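Local coordinates for uncharacterized protein Ta1441 (PDB 3GAA) that is of unknown function but belongs to the PAC2 family of proteasome assembly chaperones and may therefore assist proteasome assembly, at residues A[44-49]-A[217-222]; A[74-79]-A[93-98]; A[122-127]-A[170-175]; A[135-140]-A[186-191]. All coordinates share one frame; numbering follows the deposited sequence.

Interaction 1 (A[44-49]-A[217-222])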
loop_
_atom_site.group_PDB
_atom_site.type_symbol
_atom_site.label_atom_id
_atom_site.label_comp_id
_atom_site.label_asym_id
_atom_site.label_seq_id
_atom_site.Cartn_x
_atom_site.Cartn_y
_atom_site.Cartn_z
ATOM N N ALA A 44 37.236 -17.948 -1.304
ATOM C CA ALA A 44 35.851 -18.291 -1.658
ATOM C C ALA A 44 35.916 -19.246 -2.792
ATOM O O ALA A 44 35.443 -20.367 -2.651
ATOM C CB ALA A 44 35.034 -17.091 -2.077
ATOM N N SER A 45 36.548 -18.858 -3.896
ATOM C CA SER A 45 36.633 -19.757 -5.045
ATOM C C SER A 45 37.279 -21.069 -4.756
ATOM O O SER A 45 36.731 -22.112 -5.127
ATOM C CB SER A 45 37.411 -19.130 -6.132
ATOM O OG SER A 45 36.699 -18.004 -6.462
ATOM N N TYR A 46 38.439 -21.022 -4.114
ATOM C CA TYR A 46 39.089 -22.249 -3.732
ATOM C C TYR A 46 38.120 -23.161 -3.024
ATOM O O TYR A 46 37.963 -24.280 -3.442
ATOM C CB TYR A 46 40.259 -22.002 -2.818
ATOM C CG TYR A 46 40.963 -23.279 -2.451
ATOM C CD1 TYR A 46 40.792 -23.842 -1.205
ATOM C CD2 TYR A 46 41.785 -23.941 -3.363
ATOM C CE1 TYR A 46 41.446 -25.023 -0.858
ATOM C CE2 TYR A 46 42.437 -25.109 -3.022
ATOM C CZ TYR A 46 42.255 -25.642 -1.753
ATOM O OH TYR A 46 42.852 -26.805 -1.363
ATOM N N ILE A 47 37.446 -22.695 -1.970
ATOM C CA ILE A 47 36.751 -23.641 -1.145
ATOM C C ILE A 47 35.523 -24.177 -1.920
ATOM O O ILE A 47 35.204 -25.353 -1.854
ATOM C CB ILE A 47 36.490 -23.178 0.388
ATOM C CG1 ILE A 47 35.028 -22.959 0.642
ATOM C CG2 ILE A 47 37.289 -21.941 0.949
ATOM C CD1 ILE A 47 34.281 -24.286 0.916
ATOM N N VAL A 48 34.872 -23.314 -2.694
ATOM C CA VAL A 48 33.765 -23.698 -3.582
ATOM C C VAL A 48 34.193 -24.858 -4.426
ATOM O O VAL A 48 33.534 -25.896 -4.467
ATOM C CB VAL A 48 33.381 -22.588 -4.591
ATOM C CG1 VAL A 48 32.629 -23.170 -5.749
ATOM C CG2 VAL A 48 32.516 -21.485 -3.936
ATOM N N GLU A 49 35.313 -24.714 -5.101
ATOM C CA GLU A 49 35.829 -25.826 -5.874
ATOM C C GLU A 49 36.181 -27.018 -5.010
ATOM O O GLU A 49 35.834 -28.126 -5.355
ATOM C CB GLU A 49 37.044 -25.428 -6.675
ATOM C CG GLU A 49 37.447 -26.521 -7.714
ATOM C CD GLU A 49 38.247 -27.698 -7.100
ATOM O OE1 GLU A 49 38.884 -27.482 -6.018
ATOM O OE2 GLU A 49 38.231 -28.836 -7.677
ATOM N N ASP A 217 45.227 -29.913 -0.758
ATOM C CA ASP A 217 45.871 -30.573 -1.896
ATOM C C ASP A 217 45.833 -29.683 -3.172
ATOM O O ASP A 217 44.763 -29.169 -3.576
ATOM C CB ASP A 217 45.241 -31.936 -2.153
ATOM C CG ASP A 217 45.392 -32.889 -0.952
ATOM O OD1 ASP A 217 46.443 -33.582 -0.786
ATOM O OD2 ASP A 217 44.432 -32.941 -0.162
ATOM N N LEU A 218 47.034 -29.476 -3.734
ATOM C CA LEU A 218 47.315 -28.668 -4.952
ATOM C C LEU A 218 46.808 -27.243 -4.863
ATOM O O LEU A 218 46.448 -26.639 -5.842
ATOM C CB LEU A 218 46.790 -29.380 -6.220
ATOM C CG LEU A 218 47.704 -30.318 -7.035
ATOM C CD1 LEU A 218 48.746 -31.025 -6.236
ATOM C CD2 LEU A 218 46.851 -31.323 -7.824
ATOM N N LEU A 219 46.808 -26.712 -3.658
ATOM C CA LEU A 219 46.220 -25.405 -3.391
ATOM C C LEU A 219 47.036 -24.304 -4.039
ATOM O O LEU A 219 46.516 -23.333 -4.495
ATOM C CB LEU A 219 46.113 -25.195 -1.874
ATOM C CG LEU A 219 45.608 -23.851 -1.336
ATOM C CD1 LEU A 219 44.844 -24.118 -0.081
ATOM C CD2 LEU A 219 46.724 -22.868 -1.088
ATOM N N GLU A 220 48.327 -24.463 -4.121
ATOM C CA GLU A 220 49.119 -23.374 -4.638
ATOM C C GLU A 220 48.889 -23.268 -6.129
ATOM O O GLU A 220 48.695 -22.154 -6.631
ATOM C CB GLU A 220 50.583 -23.545 -4.290
ATOM C CG GLU A 220 50.824 -23.486 -2.745
ATOM C CD GLU A 220 50.527 -24.834 -1.918
ATOM O OE1 GLU A 220 49.528 -25.567 -2.184
ATOM O OE2 GLU A 220 51.306 -25.136 -0.964
ATOM N N GLU A 221 48.850 -24.410 -6.828
ATOM C CA GLU A 221 48.634 -24.385 -8.252
ATOM C C GLU A 221 47.249 -23.900 -8.542
ATOM O O GLU A 221 47.037 -23.122 -9.451
ATOM C CB GLU A 221 48.840 -25.738 -8.890
ATOM C CG GLU A 221 50.286 -26.153 -8.992
ATOM C CD GLU A 221 51.209 -25.151 -9.772
ATOM O OE1 GLU A 221 52.241 -24.691 -9.183
ATOM O OE2 GLU A 221 50.919 -24.842 -10.961
ATOM N N GLN A 222 46.278 -24.306 -7.760
ATOM C CA GLN A 222 44.945 -23.902 -8.087
ATOM C C GLN A 222 44.800 -22.421 -7.889
ATOM O O GLN A 222 44.092 -21.751 -8.605
ATOM C CB GLN A 222 43.929 -24.655 -7.247
ATOM C CG GLN A 222 42.527 -24.134 -7.452
ATOM C CD GLN A 222 41.483 -25.006 -6.815
ATOM O OE1 GLN A 222 40.279 -24.657 -6.773
ATOM N NE2 GLN A 222 41.926 -26.148 -6.294
#
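The base of the long C-terminal helix 219-243, part of a predicted coiled coil, meets the flank of helix 39-51 where Leu-219 and Gln-222 receive the ring of Tyr-46. It is a clear instance of one aromatic side chain bridging two helices. Tyr-46 leaves its own helix with CG anti to the backbone N (chi1 -178°), and although its CB does not aim at the partner, the far half of the ring closes the distance. Leu-219 lays one methyl on the ring: CD1 stands over a face, 3.8 Å from the centroid of Tyr-46 and 28° off the ring normal, a CH-pi contact shifted toward the phenol end. There CD1 of Leu-219 lies 3.4 Å from CZ of Tyr-46, and CB of Leu-219 is also close to the hydroxyl oxygen. Gln-222 reaches across with an extended chain and brings CD to 3.6 Å from CD2 of Tyr-46, its amide plane turned 49° from the ring. Beyond it, the chain of Glu-49 is bent at chi2, and its OE1 lies 3.7 Å from CD of Gln-222, with carboxylate and amide planes strongly twisted against each other. The first turn of helix 219-243 carries both partners of the ring, Leu-219 and Gln-222. Ile-203 of helix 196-210 and Ile-214 also touch Tyr-46, while Leu-219 packs on Leu-200. The contact is thus graded: hydrocarbon meets an aromatic face in the buried part, and polar groups gather toward solvent, so its cohesion probably comes mainly from apolar burial around Tyr-46.

Interaction 2 (A[74-79]-A[93-98])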
loop_
_atom_site.group_PDB
_atom_site.type_symbol
_atom_site.label_atom_id
_atom_site.label_comp_id
_atom_site.label_asym_id
_atom_site.label_seq_id
_atom_site.Cartn_x
_atom_site.Cartn_y
_atom_site.Cartn_z
ATOM N N LYS A 74 34.132 -18.793 -18.833
ATOM C CA LYS A 74 33.035 -19.313 -18.039
ATOM C C LYS A 74 32.135 -18.118 -17.777
ATOM O O LYS A 74 32.486 -17.231 -17.012
ATOM C CB LYS A 74 33.537 -19.960 -16.720
ATOM C CG LYS A 74 34.982 -20.569 -16.831
ATOM C CD LYS A 74 35.537 -21.219 -15.493
ATOM C CE LYS A 74 35.689 -20.206 -14.286
ATOM N NZ LYS A 74 36.929 -19.278 -14.325
ATOM N N LEU A 75 30.993 -18.056 -18.439
ATOM C CA LEU A 75 30.066 -16.961 -18.155
ATOM C C LEU A 75 29.432 -17.088 -16.756
ATOM O O LEU A 75 28.872 -18.112 -16.408
ATOM C CB LEU A 75 28.986 -16.906 -19.226
ATOM C CG LEU A 75 28.099 -15.668 -19.270
ATOM C CD1 LEU A 75 28.984 -14.435 -19.493
ATOM C CD2 LEU A 75 27.023 -15.808 -20.354
ATOM N N ARG A 76 29.543 -16.064 -15.927
ATOM C CA ARG A 76 28.710 -16.021 -14.743
ATOM C C ARG A 76 28.411 -14.653 -14.195
ATOM O O ARG A 76 29.104 -13.663 -14.436
ATOM C CB ARG A 76 29.217 -16.870 -13.592
ATOM C CG ARG A 76 30.580 -17.370 -13.650
ATOM C CD ARG A 76 31.606 -16.374 -13.329
ATOM N NE ARG A 76 32.798 -16.736 -14.096
ATOM C CZ ARG A 76 34.061 -16.608 -13.718
ATOM N NH1 ARG A 76 35.000 -16.965 -14.585
ATOM N NH2 ARG A 76 34.400 -16.107 -12.534
ATOM N N HIS A 77 27.350 -14.639 -13.414
ATOM C CA HIS A 77 26.990 -13.472 -12.675
ATOM C C HIS A 77 28.018 -13.249 -11.546
ATOM O O HIS A 77 28.474 -14.198 -10.902
ATOM C CB HIS A 77 25.585 -13.725 -12.137
ATOM C CG HIS A 77 24.964 -12.557 -11.469
ATOM N ND1 HIS A 77 25.286 -12.183 -10.183
ATOM C CD2 HIS A 77 24.003 -11.705 -11.887
ATOM C CE1 HIS A 77 24.548 -11.144 -9.836
ATOM N NE2 HIS A 77 23.751 -10.844 -10.849
ATOM N N PRO A 78 28.365 -11.994 -11.282
ATOM C CA PRO A 78 29.370 -11.594 -10.287
ATOM C C PRO A 78 29.138 -11.938 -8.816
ATOM O O PRO A 78 30.101 -12.016 -8.091
ATOM C CB PRO A 78 29.357 -10.075 -10.394
ATOM C CG PRO A 78 28.007 -9.761 -10.861
ATOM C CD PRO A 78 27.744 -10.814 -11.891
ATOM N N PHE A 79 27.893 -12.074 -8.360
ATOM C CA PHE A 79 27.582 -12.372 -6.946
ATOM C C PHE A 79 26.755 -13.668 -6.831
ATOM O O PHE A 79 25.565 -13.675 -7.184
ATOM C CB PHE A 79 26.811 -11.204 -6.334
ATOM C CG PHE A 79 26.906 -11.097 -4.812
ATOM C CD1 PHE A 79 26.740 -12.174 -3.998
ATOM C CD2 PHE A 79 27.086 -9.873 -4.215
ATOM C CE1 PHE A 79 26.791 -12.045 -2.631
ATOM C CE2 PHE A 79 27.143 -9.750 -2.860
ATOM C CZ PHE A 79 27.009 -10.823 -2.072
ATOM N N MET A 93 30.148 -15.244 -2.428
ATOM C CA MET A 93 31.255 -14.517 -3.060
ATOM C C MET A 93 30.801 -13.534 -4.054
ATOM O O MET A 93 29.853 -13.775 -4.796
ATOM C CB MET A 93 32.253 -15.411 -3.786
ATOM C CG MET A 93 31.747 -16.215 -4.990
ATOM S SD MET A 93 33.181 -17.237 -5.454
ATOM C CE MET A 93 32.641 -18.555 -6.534
ATOM N N CYS A 94 31.544 -12.439 -4.096
ATOM C CA CYS A 94 31.337 -11.428 -5.089
ATOM C C CYS A 94 32.633 -11.028 -5.788
ATOM O O CYS A 94 33.563 -10.571 -5.156
ATOM C CB CYS A 94 30.690 -10.237 -4.433
ATOM S SG CYS A 94 30.088 -9.091 -5.717
ATOM N N GLU A 95 32.676 -11.206 -7.093
ATOM C CA GLU A 95 33.910 -11.087 -7.850
ATOM C C GLU A 95 34.277 -9.684 -8.324
ATOM O O GLU A 95 35.292 -9.526 -8.994
ATOM C CB GLU A 95 33.813 -11.967 -9.077
ATOM C CG GLU A 95 33.581 -13.427 -8.743
ATOM C CD GLU A 95 33.806 -14.400 -9.928
ATOM O OE1 GLU A 95 32.955 -14.396 -10.847
ATOM O OE2 GLU A 95 34.787 -15.215 -9.920
ATOM N N VAL A 96 33.440 -8.688 -8.039
ATOM C CA VAL A 96 33.627 -7.347 -8.544
ATOM C C VAL A 96 33.330 -6.391 -7.406
ATOM O O VAL A 96 32.490 -6.654 -6.579
ATOM C CB VAL A 96 32.754 -7.035 -9.818
ATOM C CG1 VAL A 96 32.978 -8.094 -10.878
ATOM C CG2 VAL A 96 31.282 -6.900 -9.516
ATOM N N PRO A 97 34.036 -5.277 -7.330
ATOM C CA PRO A 97 33.910 -4.580 -6.071
ATOM C C PRO A 97 32.615 -3.785 -5.937
ATOM O O PRO A 97 32.106 -3.221 -6.910
ATOM C CB PRO A 97 35.139 -3.683 -6.061
ATOM C CG PRO A 97 35.503 -3.499 -7.539
ATOM C CD PRO A 97 35.054 -4.694 -8.227
ATOM N N ILE A 98 32.111 -3.745 -4.721
ATOM C CA ILE A 98 30.930 -2.999 -4.369
ATOM C C ILE A 98 31.329 -1.620 -3.848
ATOM O O ILE A 98 32.090 -1.461 -2.895
ATOM C CB ILE A 98 30.181 -3.712 -3.284
ATOM C CG1 ILE A 98 29.640 -5.023 -3.837
ATOM C CG2 ILE A 98 29.084 -2.824 -2.754
ATOM C CD1 ILE A 98 29.699 -6.153 -2.794
#
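Glu-95 reaches from the end of strand 89-94 toward Arg-76, passing Pro-78 on the way. Its CB and CG run by the carbonyl of Pro-78, CB of Glu-95 lying 3.8 Å from that O. CG is anti to the carbonyl carbon (chi1 -59°) and CD continues the extension. At the tip, NH2 of Arg-76 stands 2.8 Å from OE1 and 2.8 Å from OE2 of Glu-95, so one nitrogen faces both oxygens of the salt bridge. The hydrogen bond to OE1 uses the syn lone pair, with the acceptor tilted 19° from the guanidinium plane. Arg-80 forms a second salt bridge with the same OE1, and NE of Arg-76 donates to O of Lys-74. Both segments lie at the open end of the beta hairpin made by strands 79-83 and 89-94. Here N of Glu-95 donates to O of Pro-78 at 2.9 Å, and Phe-79 faces Cys-94 as an antiparallel non-hydrogen-bonded pair. The Cys-94 side chain meets the Phe-79 ring in two ways: CB lies over one face, 3.9 Å from the centroid, and SG approaches obliquely in a sulfur-aromatic contact. Past the strand end, CG2 of Val-96 rests 3.8 Å from CB of Pro-78, and Pro-78 also packs on Asn-173 of a second subunit.

Interaction 3 (A[122-127]-A[170-175])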
loop_
_atom_site.group_PDB
_atom_site.type_symbol
_atom_site.label_atom_id
_atom_site.label_comp_id
_atom_site.label_asym_id
_atom_site.label_seq_id
_atom_site.Cartn_x
_atom_site.Cartn_y
_atom_site.Cartn_z
ATOM N N ILE A 122 29.008 -16.555 10.635
ATOM C CA ILE A 122 29.437 -15.993 9.375
ATOM C C ILE A 122 30.888 -15.655 9.458
ATOM O O ILE A 122 31.265 -15.028 10.382
ATOM C CB ILE A 122 28.665 -14.717 9.079
ATOM C CG1 ILE A 122 27.185 -15.068 9.036
ATOM C CG2 ILE A 122 29.058 -14.106 7.758
ATOM C CD1 ILE A 122 26.321 -13.860 9.085
ATOM N N VAL A 123 31.712 -16.069 8.516
ATOM C CA VAL A 123 33.122 -15.757 8.611
ATOM C C VAL A 123 33.442 -14.901 7.436
ATOM O O VAL A 123 33.090 -15.260 6.326
ATOM C CB VAL A 123 33.946 -17.019 8.531
ATOM C CG1 VAL A 123 35.351 -16.699 8.691
ATOM C CG2 VAL A 123 33.493 -17.999 9.582
ATOM N N ILE A 124 34.089 -13.760 7.643
ATOM C CA ILE A 124 34.498 -12.925 6.492
ATOM C C ILE A 124 35.993 -13.048 6.224
ATOM O O ILE A 124 36.829 -12.848 7.136
ATOM C CB ILE A 124 34.150 -11.481 6.661
ATOM C CG1 ILE A 124 32.639 -11.340 6.778
ATOM C CG2 ILE A 124 34.630 -10.731 5.475
ATOM C CD1 ILE A 124 32.224 -10.378 7.870
ATOM N N MET A 125 36.314 -13.412 4.978
ATOM C CA MET A 125 37.671 -13.802 4.615
ATOM C C MET A 125 38.353 -12.648 3.996
ATOM O O MET A 125 37.845 -12.103 3.046
ATOM C CB MET A 125 37.659 -14.940 3.621
ATOM C CG MET A 125 37.359 -16.308 4.268
ATOM S SD MET A 125 36.696 -17.564 3.131
ATOM C CE MET A 125 37.585 -18.920 3.753
ATOM N N GLU A 126 39.507 -12.254 4.507
ATOM C CA GLU A 126 40.221 -11.212 3.814
ATOM C C GLU A 126 41.721 -11.150 3.970
ATOM O O GLU A 126 42.316 -11.785 4.812
ATOM C CB GLU A 126 39.565 -9.841 4.036
ATOM C CG GLU A 126 39.352 -9.405 5.451
ATOM C CD GLU A 126 38.287 -8.307 5.559
ATOM O OE1 GLU A 126 38.431 -7.329 6.362
ATOM O OE2 GLU A 126 37.277 -8.438 4.834
ATOM N N GLY A 127 42.316 -10.386 3.071
ATOM C CA GLY A 127 43.733 -10.033 3.131
ATOM C C GLY A 127 43.968 -8.559 3.447
ATOM O O GLY A 127 43.083 -7.729 3.230
ATOM N N GLY A 170 30.044 -3.998 7.381
ATOM C CA GLY A 170 28.628 -4.009 7.202
ATOM C C GLY A 170 28.061 -5.314 7.684
ATOM O O GLY A 170 27.106 -5.312 8.448
ATOM N N ILE A 171 28.649 -6.435 7.264
ATOM C CA ILE A 171 28.207 -7.752 7.769
ATOM C C ILE A 171 28.412 -7.940 9.289
ATOM O O ILE A 171 27.562 -8.427 9.982
ATOM C CB ILE A 171 28.865 -8.897 6.960
ATOM C CG1 ILE A 171 28.304 -8.833 5.536
ATOM C CG2 ILE A 171 28.656 -10.308 7.659
ATOM C CD1 ILE A 171 29.201 -9.439 4.550
ATOM N N LEU A 172 29.542 -7.528 9.799
ATOM C CA LEU A 172 29.720 -7.611 11.217
ATOM C C LEU A 172 28.590 -6.872 11.998
ATOM O O LEU A 172 28.085 -7.362 13.046
ATOM C CB LEU A 172 31.116 -7.105 11.552
ATOM C CG LEU A 172 32.165 -8.204 11.646
ATOM C CD1 LEU A 172 31.661 -9.509 11.009
ATOM C CD2 LEU A 172 33.502 -7.820 11.083
ATOM N N ASN A 173 28.176 -5.709 11.487
ATOM C CA ASN A 173 27.179 -4.923 12.219
ATOM C C ASN A 173 25.867 -5.655 12.168
ATOM O O ASN A 173 25.218 -5.872 13.189
ATOM C CB ASN A 173 27.044 -3.507 11.682
ATOM C CG ASN A 173 28.070 -2.568 12.288
ATOM O OD1 ASN A 173 28.727 -2.887 13.283
ATOM N ND2 ASN A 173 28.227 -1.429 11.690
ATOM N N GLU A 174 25.506 -6.115 10.982
ATOM C CA GLU A 174 24.327 -6.898 10.879
ATOM C C GLU A 174 24.337 -8.071 11.831
ATOM O O GLU A 174 23.340 -8.375 12.433
ATOM C CB GLU A 174 24.217 -7.396 9.485
ATOM C CG GLU A 174 23.788 -6.338 8.529
ATOM C CD GLU A 174 22.304 -5.940 8.597
ATOM O OE1 GLU A 174 21.417 -6.598 9.245
ATOM O OE2 GLU A 174 22.033 -4.931 7.904
ATOM N N CYS A 175 25.463 -8.743 11.954
ATOM C CA CYS A 175 25.531 -9.895 12.819
ATOM C C CYS A 175 25.302 -9.479 14.233
ATOM O O CYS A 175 24.506 -10.085 14.929
ATOM C CB CYS A 175 26.882 -10.591 12.709
ATOM S SG CYS A 175 27.012 -11.610 11.258
#
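Ile-122 and Ile-124 on strand 121-130 meet Ile-171, Leu-172 and Cys-175 on helix 166-178, in the helix-on-sheet packing of an alpha/beta fold. The segments run nearly antiparallel, at 166°, with their axes 9.8 Å apart at closest approach. This helix leads directly into strand 181-190, the parallel neighbour of the strand it covers.

The branched aliphatic contacts form the larger group. Ile-122 and Ile-171 touch methyl to methyl, CG2 of Ile-122 lying 3.8 Å from CG2 of Ile-171. Each of these branches is anti to its own backbone N. Ile-124 uses the end of its longer branch instead: CD1 of Ile-124 lies 3.6 Å from CG2 of Ile-171 and also meets CD1 of Leu-172. That leucine comes from the flank of the helix, its tip closer to the strand than its CB direction suggests. Leu-172 also packs on Ala-68 of a third subunit, which places the helix at a subunit interface.

Alternation along the strand divides the residues between two layers. Ile-122 packs on Met-111 and Ile-114 of helix 103-117 as well, whereas Val-123 and Met-125 turn to the opposite side and touch helix 196-210.

Sulfur supplies the remaining kind of contact: with chi1 of Cys-175 at -79°, SG is anti to the carbonyl carbon and faces the terminal methyl, CD1, of Ile-122.

Interaction 4 (A[135-140]-A[186-191])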
loop_
_atom_site.group_PDB
_atom_site.type_symbol
_atom_site.label_atom_id
_atom_site.label_comp_id
_atom_site.label_asym_id
_atom_site.label_seq_id
_atom_site.Cartn_x
_atom_site.Cartn_y
_atom_site.Cartn_z
ATOM N N GLU A 135 58.243 -15.563 5.643
ATOM C CA GLU A 135 57.487 -16.862 5.630
ATOM C C GLU A 135 56.718 -17.239 6.908
ATOM O O GLU A 135 55.821 -18.106 6.878
ATOM C CB GLU A 135 58.407 -18.037 5.246
ATOM C CG GLU A 135 57.668 -19.322 4.749
ATOM C CD GLU A 135 58.577 -20.565 4.782
ATOM O OE1 GLU A 135 59.827 -20.413 4.874
ATOM O OE2 GLU A 135 58.036 -21.696 4.719
ATOM N N GLU A 136 57.109 -16.624 8.025
ATOM C CA GLU A 136 56.258 -16.541 9.216
ATOM C C GLU A 136 55.097 -15.579 8.902
ATOM O O GLU A 136 55.255 -14.358 9.049
ATOM C CB GLU A 136 57.080 -16.050 10.447
ATOM C CG GLU A 136 58.362 -16.890 10.855
ATOM C CD GLU A 136 58.503 -18.284 10.147
ATOM O OE1 GLU A 136 59.674 -18.732 9.924
ATOM O OE2 GLU A 136 57.465 -18.927 9.803
ATOM N N ARG A 137 53.970 -16.116 8.420
ATOM C CA ARG A 137 52.821 -15.284 8.106
ATOM C C ARG A 137 51.702 -15.527 9.104
ATOM O O ARG A 137 51.168 -16.623 9.179
ATOM C CB ARG A 137 52.327 -15.535 6.705
ATOM C CG ARG A 137 50.850 -15.156 6.512
ATOM C CD ARG A 137 50.520 -14.781 5.106
ATOM N NE ARG A 137 51.302 -15.542 4.139
ATOM C CZ ARG A 137 51.377 -15.231 2.849
ATOM N NH1 ARG A 137 50.706 -14.184 2.360
ATOM N NH2 ARG A 137 52.105 -15.985 2.036
ATOM N N PRO A 138 51.314 -14.481 9.849
ATOM C CA PRO A 138 50.259 -14.571 10.863
ATOM C C PRO A 138 48.792 -14.467 10.344
ATOM O O PRO A 138 48.506 -13.923 9.268
ATOM C CB PRO A 138 50.582 -13.375 11.755
ATOM C CG PRO A 138 51.143 -12.350 10.802
ATOM C CD PRO A 138 51.849 -13.106 9.742
ATOM N N VAL A 139 47.861 -15.001 11.112
ATOM C CA VAL A 139 46.465 -14.715 10.853
ATOM C C VAL A 139 45.908 -13.833 11.961
ATOM O O VAL A 139 46.164 -14.056 13.116
ATOM C CB VAL A 139 45.593 -15.987 10.664
ATOM C CG1 VAL A 139 44.145 -15.596 10.399
ATOM C CG2 VAL A 139 46.062 -16.749 9.503
ATOM N N PHE A 140 45.119 -12.844 11.576
ATOM C CA PHE A 140 44.412 -12.055 12.559
ATOM C C PHE A 140 42.977 -12.325 12.464
ATOM O O PHE A 140 42.513 -12.872 11.473
ATOM C CB PHE A 140 44.675 -10.577 12.389
ATOM C CG PHE A 140 46.093 -10.260 12.415
ATOM C CD1 PHE A 140 46.755 -10.127 13.633
ATOM C CD2 PHE A 140 46.808 -10.219 11.250
ATOM C CE1 PHE A 140 48.161 -9.875 13.674
ATOM C CE2 PHE A 140 48.195 -9.946 11.264
ATOM C CZ PHE A 140 48.877 -9.772 12.476
ATOM N N ILE A 186 41.836 -12.065 8.813
ATOM C CA ILE A 186 42.647 -11.283 7.907
ATOM C C ILE A 186 44.095 -11.784 7.882
ATOM O O ILE A 186 44.701 -12.172 8.901
ATOM C CB ILE A 186 42.654 -9.792 8.252
ATOM C CG1 ILE A 186 41.223 -9.261 8.462
ATOM C CG2 ILE A 186 43.277 -9.034 7.117
ATOM C CD1 ILE A 186 40.733 -9.302 9.937
ATOM N N THR A 187 44.659 -11.793 6.687
ATOM C CA THR A 187 46.008 -12.289 6.541
ATOM C C THR A 187 46.810 -11.321 5.668
ATOM O O THR A 187 46.301 -10.830 4.727
ATOM C CB THR A 187 45.976 -13.719 6.000
ATOM O OG1 THR A 187 47.198 -14.360 6.350
ATOM C CG2 THR A 187 45.799 -13.746 4.483
ATOM N N PRO A 188 48.056 -11.016 6.024
ATOM C CA PRO A 188 48.815 -10.135 5.154
ATOM C C PRO A 188 49.025 -10.781 3.800
ATOM O O PRO A 188 49.326 -11.964 3.713
ATOM C CB PRO A 188 50.160 -9.992 5.864
ATOM C CG PRO A 188 50.056 -10.702 7.160
ATOM C CD PRO A 188 48.893 -11.605 7.088
ATOM N N THR A 189 48.888 -10.009 2.744
ATOM C CA THR A 189 49.064 -10.556 1.418
ATOM C C THR A 189 49.813 -9.575 0.472
ATOM O O THR A 189 49.584 -8.365 0.493
ATOM C CB THR A 189 47.677 -11.140 0.867
ATOM O OG1 THR A 189 47.571 -10.989 -0.556
ATOM C CG2 THR A 189 46.499 -10.535 1.543
ATOM N N SER A 190 50.735 -10.098 -0.326
ATOM C CA SER A 190 51.589 -9.279 -1.187
ATOM C C SER A 190 50.828 -8.545 -2.290
ATOM O O SER A 190 50.088 -9.145 -3.063
ATOM C CB SER A 190 52.618 -10.203 -1.860
ATOM O OG SER A 190 53.339 -9.522 -2.879
ATOM N N VAL A 191 51.044 -7.256 -2.435
ATOM C CA VAL A 191 50.316 -6.538 -3.495
ATOM C C VAL A 191 50.865 -6.787 -4.912
ATOM O O VAL A 191 50.102 -7.028 -5.828
ATOM C CB VAL A 191 50.179 -5.011 -3.208
ATOM C CG1 VAL A 191 48.993 -4.767 -2.315
ATOM C CG2 VAL A 191 51.451 -4.441 -2.590
#
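Arg-137 and Pro-138 lie against Thr-187 and Pro-188 next to the point where Phe-140 and Ile-186 pair as strand neighbours and the loop gives way to strand 140-142. Arg-137 sets CG anti to the backbone N (chi1 156°), remains extended through CD and then bends at chi3. Its CG and CD pass OG1 of Thr-187, and the side chain runs alongside the Pro-188 ring, the two pointing opposite ways, with CD of Arg-137 4.1 Å from CD of Pro-188. The guanidinium then offers its edge: NH1 of Arg-137 donates to O of Pro-188 at 2.9 Å, with the acceptor near the guanidinium plane and the donor in the carbonyl plane. The same NH1 forms a salt bridge with Asp-195, whose carboxylate also accepts from N of Ser-190. Thr-187 turns OG1 anti to its backbone N (chi1 -157°) and donates to O of Pro-138 at 3.2 Å, the donor 30° from that carbonyl plane. Beside this bond the two proline rings cross at an angle, CD of Pro-138 4.0 Å from CG of Pro-188. Phe-140 and Ile-186 form an antiparallel hydrogen-bonded pair: N of Phe-140 gives a nearly straight bond of 2.8 Å to O of Ile-186, and N of Ile-186 returns one of 2.9 Å to O of Phe-140. Strand 181-190 lies between two neighbours, 121-130, whose Ser-128 bonds to the backbone of Thr-187, and 140-142, while helix 196-210 packs on Arg-137 and Thr-189 through Ala-198 and on Val-139 through Ser-201.

How the interactions relate
Depth alone does not set the chemistry of the four contacts. Interaction 3 is wholly buried and apolar, a helix on the central sheet, whereas interaction 2, also buried, adds a salt bridge to a hairpin end. Interactions 1 and 4 are only partly buried, the former joining two helices chiefly through an aromatic ring, the latter relying on backbone and side-chain hydrogen bonds. Interactions 2, 3 and 4 reach one mixed sheet; 3 and 4 use adjacent strands, and O of Glu-126 probably bonds to N of Thr-187. Helix 39-51 ties interaction 1 to interaction 2, since Ala-44, Ser-45 and Val-48 pack on Met-93, and to interaction 3 through Ile-47 and Met-125.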